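Local coordinates for coatomer subunit delta (Saccharomyces cerevisiae, PDB 5FJZ), which serves in the COPI vesicle coat that carries dilysine-tagged proteins from Golgi back to ER, its mu-homology domain binding tryptophan-based motifs such as that of Dsl1, at the interface of chains A and B and the interface of chains A and C. Residues are numbered along the deposited sequence; one frame, centred on the assembly and turned at random. Chains: chain A/B/C, Coatomer subunit delta.

Contact 1: the interface of chains A and B. Residues chain A 164-167; chain B 49, 99-100.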
ATOM      1  N   GLN A 164      28.646  10.683  -6.707  1.00 38.92           N
ATOM      2  CA  GLN A 164      29.098  11.826  -7.533  1.00 44.45           C
ATOM      3  C   GLN A 164      29.812  11.259  -8.777  1.00 41.27           C
ATOM      4  O   GLN A 164      29.356  11.465  -9.911  1.00 46.03           O
ATOM      5  CB  GLN A 164      29.974  12.788  -6.684  1.00 43.14           C
ATOM      6  CG  GLN A 164      29.211  13.519  -5.590  1.00 47.18           C
ATOM      7  CD  GLN A 164      28.307  14.626  -6.147  1.00 50.49           C
ATOM      8  OE1 GLN A 164      28.782  15.655  -6.668  1.00 47.05           O
ATOM      9  NE2 GLN A 164      26.997  14.441  -6.000  1.00 51.60           N
ATOM     10  N   GLU A 165      30.797  10.388  -8.561  1.00 31.62           N
ATOM     11  CA  GLU A 165      31.657   9.883  -9.673  1.00 31.77           C
ATOM     12  C   GLU A 165      30.980   8.745 -10.431  1.00 27.87           C
ATOM     13  O   GLU A 165      30.275   7.972  -9.819  1.00 27.13           O
ATOM     14  CB  GLU A 165      32.968   9.398  -9.043  1.00 37.98           C
ATOM     15  CG  GLU A 165      34.088   8.982  -9.983  1.00 42.19           C
ATOM     16  CD  GLU A 165      34.721  10.146 -10.721  1.00 47.55           C
ATOM     17  OE1 GLU A 165      34.514  11.328 -10.340  1.00 44.26           O
ATOM     18  OE2 GLU A 165      35.473   9.869 -11.692  1.00 57.87           O
ATOM     19  N   PRO A 166      31.249   8.597 -11.735  1.00 25.28           N
ATOM     20  CA  PRO A 166      30.796   7.411 -12.481  1.00 27.82           C
ATOM     21  C   PRO A 166      31.264   6.071 -11.919  1.00 28.83           C
ATOM     22  O   PRO A 166      32.403   5.947 -11.478  1.00 28.11           O
ATOM     23  CB  PRO A 166      31.404   7.552 -13.862  1.00 28.28           C
ATOM     24  CG  PRO A 166      32.044   8.906 -13.947  1.00 29.51           C
ATOM     25  CD  PRO A 166      31.923   9.582 -12.606  1.00 29.51           C
ATOM     26  N   VAL A 167      30.399   5.060 -11.997  1.00 25.54           N
ATOM     27  CA  VAL A 167      30.804   3.677 -11.705  1.00 22.53           C
ATOM     28  C   VAL A 167      31.785   3.178 -12.754  1.00 25.09           C
ATOM     29  O   VAL A 167      31.559   3.364 -13.914  1.00 25.01           O
ATOM     30  CB  VAL A 167      29.561   2.759 -11.904  1.00 25.13           C
ATOM     31  CG1 VAL A 167      29.966   1.305 -11.838  1.00 29.80           C
ATOM     32  CG2 VAL A 167      28.479   3.074 -10.920  1.00 26.35           C
TER
ATOM     33  N   HIS B  49      29.203  12.353 -17.109  1.00 24.54           N
ATOM     34  CA  HIS B  49      29.768  13.025 -15.984  0.50 26.73           C
ATOM     35  C   HIS B  49      30.187  14.515 -16.308  1.00 27.28           C
ATOM     36  O   HIS B  49      30.159  15.402 -15.437  1.00 24.29           O
ATOM     37  CB  HIS B  49      30.807  11.946 -15.616  0.50 29.02           C
ATOM     38  CG  HIS B  49      30.337  10.570 -16.093  0.50 29.06           C
ATOM     39  ND1 HIS B  49      29.379   9.840 -15.406  0.50 29.85           N
ATOM     40  CD2 HIS B  49      30.536   9.898 -17.262  0.50 24.70           C
ATOM     41  CE1 HIS B  49      29.093   8.742 -16.083  0.50 31.05           C
ATOM     42  NE2 HIS B  49      29.784   8.752 -17.209  0.50 30.58           N
ATOM     43  N   ALA B  99      25.283  11.099 -11.733  1.00 17.90           N
ATOM     44  CA  ALA B  99      25.465  11.018 -13.151  1.00 18.89           C
ATOM     45  C   ALA B  99      25.651   9.599 -13.639  1.00 18.47           C
ATOM     46  O   ALA B  99      26.286   9.350 -14.649  1.00 22.51           O
ATOM     47  CB  ALA B  99      26.646  11.878 -13.634  1.00 18.60           C
ATOM     48  N   ASN B 100      24.992   8.662 -12.956  1.00 19.68           N
ATOM     49  CA  ASN B 100      24.883   7.317 -13.435  1.00 20.15           C
ATOM     50  C   ASN B 100      23.476   6.904 -13.908  1.00 18.86           C
ATOM     51  O   ASN B 100      22.963   5.833 -13.579  1.00 17.92           O
ATOM     52  CB  ASN B 100      25.398   6.330 -12.346  1.00 18.96           C
ATOM     53  CG  ASN B 100      26.936   6.385 -12.177  1.00 23.65           C
ATOM     54  OD1 ASN B 100      27.698   5.991 -13.067  1.00 29.36           O
ATOM     55  ND2 ASN B 100      27.360   6.936 -11.115  1.00 25.69           N
TER

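Contact 2: the interface of chains A and C. Residues chain A 67, 69-70, 72, 110; chain C 26-28, 34, 270.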
ATOM      1  N   LYS A  67       1.161 -30.325   0.724  1.00 18.13           N
ATOM      2  CA  LYS A  67       0.619 -29.247   1.550  1.00 23.16           C
ATOM      3  C   LYS A  67       1.613 -28.038   1.656  1.00 21.10           C
ATOM      4  O   LYS A  67       1.206 -26.930   2.014  1.00 22.32           O
ATOM      5  CB  LYS A  67       0.320 -29.793   2.902  1.00 21.39           C
ATOM      6  CG  LYS A  67      -0.942 -30.674   2.881  1.00 26.00           C
ATOM      7  CD  LYS A  67      -1.368 -31.037   4.284  1.00 28.58           C
ATOM      8  CE  LYS A  67      -2.546 -32.019   4.246  1.00 32.14           C
ATOM      9  NZ  LYS A  67      -2.880 -32.306   5.654  1.00 39.94           N
ATOM     10  N   PHE A  69       2.899 -26.458  -0.519  1.00 14.43           N
ATOM     11  CA  PHE A  69       2.530 -25.491  -1.546  1.00 18.87           C
ATOM     12  C   PHE A  69       1.255 -24.651  -1.287  1.00 15.32           C
ATOM     13  O   PHE A  69       1.075 -23.667  -1.958  1.00 16.05           O
ATOM     14  CB  PHE A  69       2.467 -26.139  -2.923  1.00 23.45           C
ATOM     15  CG  PHE A  69       3.818 -26.249  -3.563  1.00 26.64           C
ATOM     16  CD1 PHE A  69       4.343 -25.209  -4.269  1.00 25.14           C
ATOM     17  CD2 PHE A  69       4.584 -27.378  -3.383  1.00 33.32           C
ATOM     18  CE1 PHE A  69       5.608 -25.325  -4.850  1.00 32.62           C
ATOM     19  CE2 PHE A  69       5.845 -27.519  -3.968  1.00 34.37           C
ATOM     20  CZ  PHE A  69       6.365 -26.465  -4.692  1.00 34.53           C
ATOM     21  N   GLN A  70       0.496 -24.997  -0.260  1.00 18.73           N
ATOM     22  CA  GLN A  70      -0.848 -24.458   0.048  1.00 21.36           C
ATOM     23  C   GLN A  70      -1.581 -24.065  -1.236  1.00 19.74           C
ATOM     24  O   GLN A  70      -1.802 -22.875  -1.453  1.00 20.27           O
ATOM     25  CB  GLN A  70      -0.723 -23.220   0.980  1.00 24.77           C
ATOM     26  CG  GLN A  70      -0.746 -23.573   2.424  1.00 33.21           C
ATOM     27  CD  GLN A  70      -2.197 -23.729   2.920  1.00 30.74           C
ATOM     28  OE1 GLN A  70      -2.927 -24.648   2.524  1.00 34.02           O
ATOM     29  NE2 GLN A  70      -2.592 -22.854   3.806  1.00 31.47           N
ATOM     30  N   LYS A  72      -4.423 -23.284  -3.528  1.00 17.13           N
ATOM     31  CA  LYS A  72      -5.668 -22.574  -3.115  1.00 20.78           C
ATOM     32  C   LYS A  72      -6.372 -22.269  -4.395  1.00 17.24           C
ATOM     33  O   LYS A  72      -5.792 -21.685  -5.315  1.00 15.33           O
ATOM     34  CB  LYS A  72      -5.362 -21.317  -2.310  1.00 25.26           C
ATOM     35  CG  LYS A  72      -6.605 -20.636  -1.750  1.00 33.34           C
ATOM     36  CD  LYS A  72      -6.404 -19.131  -1.563  1.00 43.14           C
ATOM     37  CE  LYS A  72      -5.442 -18.817  -0.396  1.00 43.40           C
ATOM     38  NZ  LYS A  72      -3.982 -18.876  -0.776  1.00 42.81           N
ATOM     39  N   ARG A 110       2.084 -21.149  -2.743  1.00 14.32           N
ATOM     40  CA  ARG A 110       3.132 -20.452  -2.050  1.00 15.87           C
ATOM     41  C   ARG A 110       3.969 -21.421  -1.251  1.00 15.55           C
ATOM     42  O   ARG A 110       3.423 -22.230  -0.497  1.00 16.23           O
ATOM     43  CB  ARG A 110       2.531 -19.437  -1.077  1.00 15.17           C
ATOM     44  CG  ARG A 110       3.558 -18.535  -0.428  1.00 18.07           C
ATOM     45  CD  ARG A 110       2.909 -17.336   0.258  1.00 20.47           C
ATOM     46  NE  ARG A 110       2.393 -17.699   1.537  1.00 19.17           N
ATOM     47  CZ  ARG A 110       3.083 -17.692   2.669  1.00 17.09           C
ATOM     48  NH1 ARG A 110       4.280 -17.181   2.735  1.00 16.37           N
ATOM     49  NH2 ARG A 110       2.515 -18.047   3.802  1.00 15.96           N
TER
ATOM     50  N   GLU C  26       1.015 -19.669   8.933  1.00 19.18           N
ATOM     51  CA  GLU C  26      -0.073 -20.254   8.089  1.00 17.38           C
ATOM     52  C   GLU C  26      -0.155 -21.764   8.298  1.00 17.81           C
ATOM     53  O   GLU C  26       0.886 -22.465   8.362  1.00 19.06           O
ATOM     54  CB  GLU C  26       0.146 -19.961   6.614  1.00 20.71           C
ATOM     55  CG  GLU C  26      -0.940 -20.504   5.685  1.00 21.69           C
ATOM     56  CD  GLU C  26      -0.904 -19.947   4.271  1.00 28.88           C
ATOM     57  OE1 GLU C  26      -0.252 -18.858   4.081  1.00 27.95           O
ATOM     58  OE2 GLU C  26      -1.488 -20.618   3.360  1.00 31.90           O
ATOM     59  N   PHE C  27      -1.376 -22.246   8.418  1.00 20.25           N
ATOM     60  CA  PHE C  27      -1.701 -23.665   8.673  1.00 19.91           C
ATOM     61  C   PHE C  27      -2.610 -24.166   7.623  1.00 21.05           C
ATOM     62  O   PHE C  27      -3.458 -23.428   7.121  1.00 19.92           O
ATOM     63  CB  PHE C  27      -2.423 -23.834  10.064  1.00 18.74           C
ATOM     64  CG  PHE C  27      -1.664 -23.287  11.215  1.00 20.65           C
ATOM     65  CD1 PHE C  27      -1.731 -21.903  11.513  1.00 21.98           C
ATOM     66  CD2 PHE C  27      -0.892 -24.087  12.068  1.00 20.94           C
ATOM     67  CE1 PHE C  27      -0.994 -21.394  12.568  1.00 20.32           C
ATOM     68  CE2 PHE C  27      -0.169 -23.556  13.142  1.00 19.76           C
ATOM     69  CZ  PHE C  27      -0.185 -22.177  13.348  1.00 21.12           C
ATOM     70  N   SER C  28      -2.475 -25.445   7.278  1.00 19.59           N
ATOM     71  CA  SER C  28      -3.546 -26.121   6.577  1.00 24.13           C
ATOM     72  C   SER C  28      -4.774 -26.346   7.534  1.00 22.75           C
ATOM     73  O   SER C  28      -4.645 -26.268   8.713  1.00 19.23           O
ATOM     74  CB  SER C  28      -3.051 -27.453   6.053  1.00 27.97           C
ATOM     75  OG  SER C  28      -2.146 -27.255   4.998  1.00 35.49           O
ATOM     76  N   HIS C  34       2.290 -24.733   7.447  1.00 18.00           N
ATOM     77  CA  HIS C  34       2.850 -24.385   6.184  1.00 16.75           C
ATOM     78  C   HIS C  34       4.096 -23.543   6.274  1.00 16.10           C
ATOM     79  O   HIS C  34       5.056 -23.753   5.552  1.00 14.49           O
ATOM     80  CB  HIS C  34       1.755 -23.667   5.372  1.00 17.06           C
ATOM     81  CG  HIS C  34       2.232 -23.134   4.063  1.00 16.02           C
ATOM     82  ND1 HIS C  34       2.656 -21.844   3.926  1.00 16.82           N
ATOM     83  CD2 HIS C  34       2.445 -23.734   2.870  1.00 15.09           C
ATOM     84  CE1 HIS C  34       2.981 -21.624   2.679  1.00 16.40           C
ATOM     85  NE2 HIS C  34       2.815 -22.747   1.998  1.00 17.64           N
ATOM     86  N   GLN C 270      -6.014 -22.068   6.336  1.00 23.32           N
ATOM     87  CA  GLN C 270      -6.412 -21.981   4.935  1.00 28.74           C
ATOM     88  C   GLN C 270      -6.448 -23.393   4.285  1.00 36.16           C
ATOM     89  O   GLN C 270      -5.561 -24.254   4.554  1.00 28.42           O
ATOM     90  CB  GLN C 270      -5.271 -21.111   4.333  1.00 34.50           C
ATOM     91  CG  GLN C 270      -5.359 -20.766   2.910  1.00 38.68           C
ATOM     92  CD  GLN C 270      -5.124 -19.304   2.748  1.00 42.41           C
ATOM     93  OE1 GLN C 270      -4.000 -18.810   2.917  1.00 45.47           O
ATOM     94  NE2 GLN C 270      -6.191 -18.588   2.466  1.00 41.33           N
ATOM     95  OXT GLN C 270      -7.290 -23.722   3.410  1.00 34.58           O
TER
HETATM   96  O   HOH W   1       0.269 -26.745   5.135  1.00 25.83           O
HETATM   97  O   HOH W   2      -0.242 -19.077   1.109  1.00 28.30           O

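Contact 3: the interface of chains A and B. Residues chain A 162-164; chain B 95-96, 98-99.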
ATOM      1  N   PHE A 162      24.014   6.887  -4.593  1.00 21.31           N
ATOM      2  CA  PHE A 162      23.950   7.762  -5.765  1.00 20.48           C
ATOM      3  C   PHE A 162      25.290   8.514  -5.855  1.00 22.85           C
ATOM      4  O   PHE A 162      25.409   9.593  -5.253  1.00 24.87           O
ATOM      5  CB  PHE A 162      22.839   8.845  -5.569  1.00 21.53           C
ATOM      6  CG  PHE A 162      21.440   8.283  -5.535  1.00 19.40           C
ATOM      7  CD1 PHE A 162      20.979   7.684  -4.388  1.00 23.60           C
ATOM      8  CD2 PHE A 162      20.685   8.235  -6.653  1.00 20.52           C
ATOM      9  CE1 PHE A 162      19.732   7.080  -4.356  1.00 23.73           C
ATOM     10  CE2 PHE A 162      19.456   7.608  -6.655  1.00 22.52           C
ATOM     11  CZ  PHE A 162      18.970   7.046  -5.499  1.00 24.10           C
ATOM     12  N   PRO A 163      26.292   7.933  -6.508  1.00 24.88           N
ATOM     13  CA  PRO A 163      27.621   8.518  -6.303  1.00 29.90           C
ATOM     14  C   PRO A 163      27.833   9.739  -7.180  1.00 36.79           C
ATOM     15  O   PRO A 163      27.256   9.801  -8.259  1.00 37.48           O
ATOM     16  CB  PRO A 163      28.575   7.383  -6.718  1.00 33.57           C
ATOM     17  CG  PRO A 163      27.759   6.408  -7.490  1.00 30.28           C
ATOM     18  CD  PRO A 163      26.339   6.566  -7.084  1.00 25.13           C
ATOM     19  N   GLN A 164      28.646  10.683  -6.707  1.00 38.92           N
ATOM     20  CA  GLN A 164      29.098  11.826  -7.533  1.00 44.45           C
ATOM     21  C   GLN A 164      29.812  11.259  -8.777  1.00 41.27           C
ATOM     22  O   GLN A 164      29.356  11.465  -9.911  1.00 46.03           O
ATOM     23  CB  GLN A 164      29.974  12.788  -6.684  1.00 43.14           C
ATOM     24  CG  GLN A 164      29.211  13.519  -5.590  1.00 47.18           C
ATOM     25  CD  GLN A 164      28.307  14.626  -6.147  1.00 50.49           C
ATOM     26  OE1 GLN A 164      28.782  15.655  -6.668  1.00 47.05           O
ATOM     27  NE2 GLN A 164      26.997  14.441  -6.000  1.00 51.60           N
TER
ATOM     28  N   LYS B  95      28.443  20.722  -5.275  1.00 37.85           N
ATOM     29  CA  LYS B  95      28.133  19.350  -5.546  1.00 32.86           C
ATOM     30  C   LYS B  95      27.579  19.288  -6.941  1.00 31.44           C
ATOM     31  O   LYS B  95      27.369  20.307  -7.550  1.00 35.02           O
ATOM     32  CB  LYS B  95      27.186  18.781  -4.488  1.00 36.59           C
ATOM     33  CG  LYS B  95      27.872  18.536  -3.157  1.00 37.66           C
ATOM     34  CD  LYS B  95      28.630  17.211  -3.216  1.00 44.59           C
ATOM     35  CE  LYS B  95      29.271  16.849  -1.885  1.00 48.00           C
ATOM     36  NZ  LYS B  95      28.282  16.539  -0.819  1.00 53.27           N
ATOM     37  N   ALA B  96      27.450  18.080  -7.467  1.00 30.52           N
ATOM     38  CA  ALA B  96      26.984  17.872  -8.801  1.00 26.77           C
ATOM     39  C   ALA B  96      25.857  16.841  -8.729  1.00 23.31           C
ATOM     40  O   ALA B  96      25.710  16.146  -7.713  1.00 26.36           O
ATOM     41  CB  ALA B  96      28.112  17.370  -9.654  1.00 29.68           C
ATOM     42  N   PRO B  98      24.036  13.401  -9.267  1.00 18.22           N
ATOM     43  CA  PRO B  98      24.380  12.036  -9.677  1.00 18.95           C
ATOM     44  C   PRO B  98      24.273  11.753 -11.158  1.00 23.03           C
ATOM     45  O   PRO B  98      23.269  12.101 -11.796  1.00 22.97           O
ATOM     46  CB  PRO B  98      23.387  11.168  -8.908  1.00 21.13           C
ATOM     47  CG  PRO B  98      23.032  11.979  -7.731  1.00 21.01           C
ATOM     48  CD  PRO B  98      23.023  13.439  -8.218  1.00 19.68           C
ATOM     49  N   ALA B  99      25.283  11.099 -11.733  1.00 17.90           N
ATOM     50  CA  ALA B  99      25.465  11.018 -13.151  1.00 18.89           C
ATOM     51  C   ALA B  99      25.651   9.599 -13.639  1.00 18.47           C
ATOM     52  O   ALA B  99      26.286   9.350 -14.649  1.00 22.51           O
ATOM     53  CB  ALA B  99      26.646  11.878 -13.634  1.00 18.60           C
TER

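Contact 1: the interface of chains A and B
A two-fold symmetric, homotypic interface between copies of the mu-homology domain brings A:Pro166 against B:His49 and A:Val167 against B:Asn100; it joins chains A and B in the deposited assembly, and the pairing may or may not exist in the coat. The chain A side is a loop stretch just ahead of strand 168-169, and its main contribution is A:Pro166, 62 Å² of whose surface is buried by chain B. Its CG lies over one face of the B:His49 imidazole, 3.4 Å from the ring centroid and displaced toward the rim, a CH-pi contact. CB of the same proline follows alongside, 3.4 Å from CE1 of B:His49, so two ring carbons cover this face and the two side chains meet obliquely. The polar part is carried by the carboxamide of B:Asn100. Its CG stands anti to the carbonyl carbon and beside the backbone N (chi1 -72°), which directs the amide toward the chain A backbone. There OD1 accepts a hydrogen bond from the backbone N of A:Val167 at 3.1 Å, nearly straight at 166° about the hydrogen. The other arm, ND2, makes a weak bond to the carbonyl O of A:Glu165 at 3.4 Å. One amide therefore spans the backbone on both sides of A:Pro166, which would help fix the rotation of the B:Asn100 amide, though the ND2 bond adds little. Beside it, CG2 of A:Val167 packs 3.9 Å from CG of B:Asn100.

Contact 2: the interface of chains A and C
Two neighbouring strands of chain C, 15-27 and 33-46, present C:Glu26 and C:His34 to a chain A surface built from the segment that follows 3-10 helix 67-69 and from strand 104-113. In C:His34, CG is anti to the backbone N (chi1 175°), and NE2 donates to the backbone O of A:Arg110 at 2.6 Å with the acceptor in the ring plane. One face of that imidazole receives CG of A:Gln70, 3.6 Å from the ring centroid. Beyond this methylene the glutamine meets C:Glu26 tip to tip: NE2 donates at 2.5 Å to OE2, on the anti lone pair, but this short bond is bent (132° at the hydrogen) and OE2 is tilted from the amide plane. The other carboxylate oxygen, OE1, forms a salt bridge with NH2 of A:Arg110 at 2.9 Å; the bond is straight (173°) and in the guanidinium plane, but reaches OE1 from above the carboxylate plane. Water 2 links NE of A:Arg110 to the same carboxylate, 3.0 Å from OE1. An alanine in place of C:Glu26 would probably leave the guanidinium of A:Arg110 without its opposite charge and free the A:Gln70 amide to turn. Water 1 joins OG of C:Ser28 to the backbone O of A:Lys67. In the fold, C:Glu26 lies next to the end of strand 15-27 and C:His34 next to the start of strand 33-46, so the chain C side sits where these two strands are connected, beside the C-terminal residue C:Gln270.

Contact 3: the interface of chains A and B
A:Gln164 reaches across to the backbone of B:Ala96 by a bent path. From CB, CG runs anti to the carbonyl carbon (chi1 -68°), and the chain bends at chi2 (-74°), turning the carboxamide toward chain B; CD lies 3.9 Å from CD of B:Lys95. At the tip the amide splits into an acceptor and a donor. OE1 accepts from the backbone N of B:Ala96 at 2.9 Å, the N-H arriving in the carbonyl plane on a lone pair. NE2 donates to the backbone O of the same residue at 2.7 Å, and this acceptor lies 17° out of the amide plane. One side-chain amide thus pairs with both polar backbone atoms of one residue, an arrangement that fixes which way round the amide is turned. CB of B:Ala96 also comes within 3.5 Å of OE1 of A:Gln164. Further along, CB of A:Phe162 packs on CG of B:Pro98 at 3.8 Å, an apolar contact. In the fold, both sides are loops: A:Phe162 to A:Gln164 lie between strands 155-159 and 168-169, and B:Lys95 to B:Ala99 between strands 87-88 and 104-113.

Contact 1 and contact 3 are neighbouring parts of one A-B interface, their C-alpha centres about 6 Å apart, and they share A:Gln164 and B:Ala99. The loop between strands 155-159 and 168-169 therefore meets chain B along successive residues. Contact 2 lies about 47 Å from either, measured between C-alpha centres, and joins chain A to chain C through other elements. Strand 104-113 gives contact 2 its arginine; the loop leading to that strand supplies the chain B side of contact 3 and, with 3-10 helix 49-51, that of contact 1. Chain A thus uses separate surfaces for two symmetric pairings, consistent with the four-copy deposited assembly, which may reflect crystal packing.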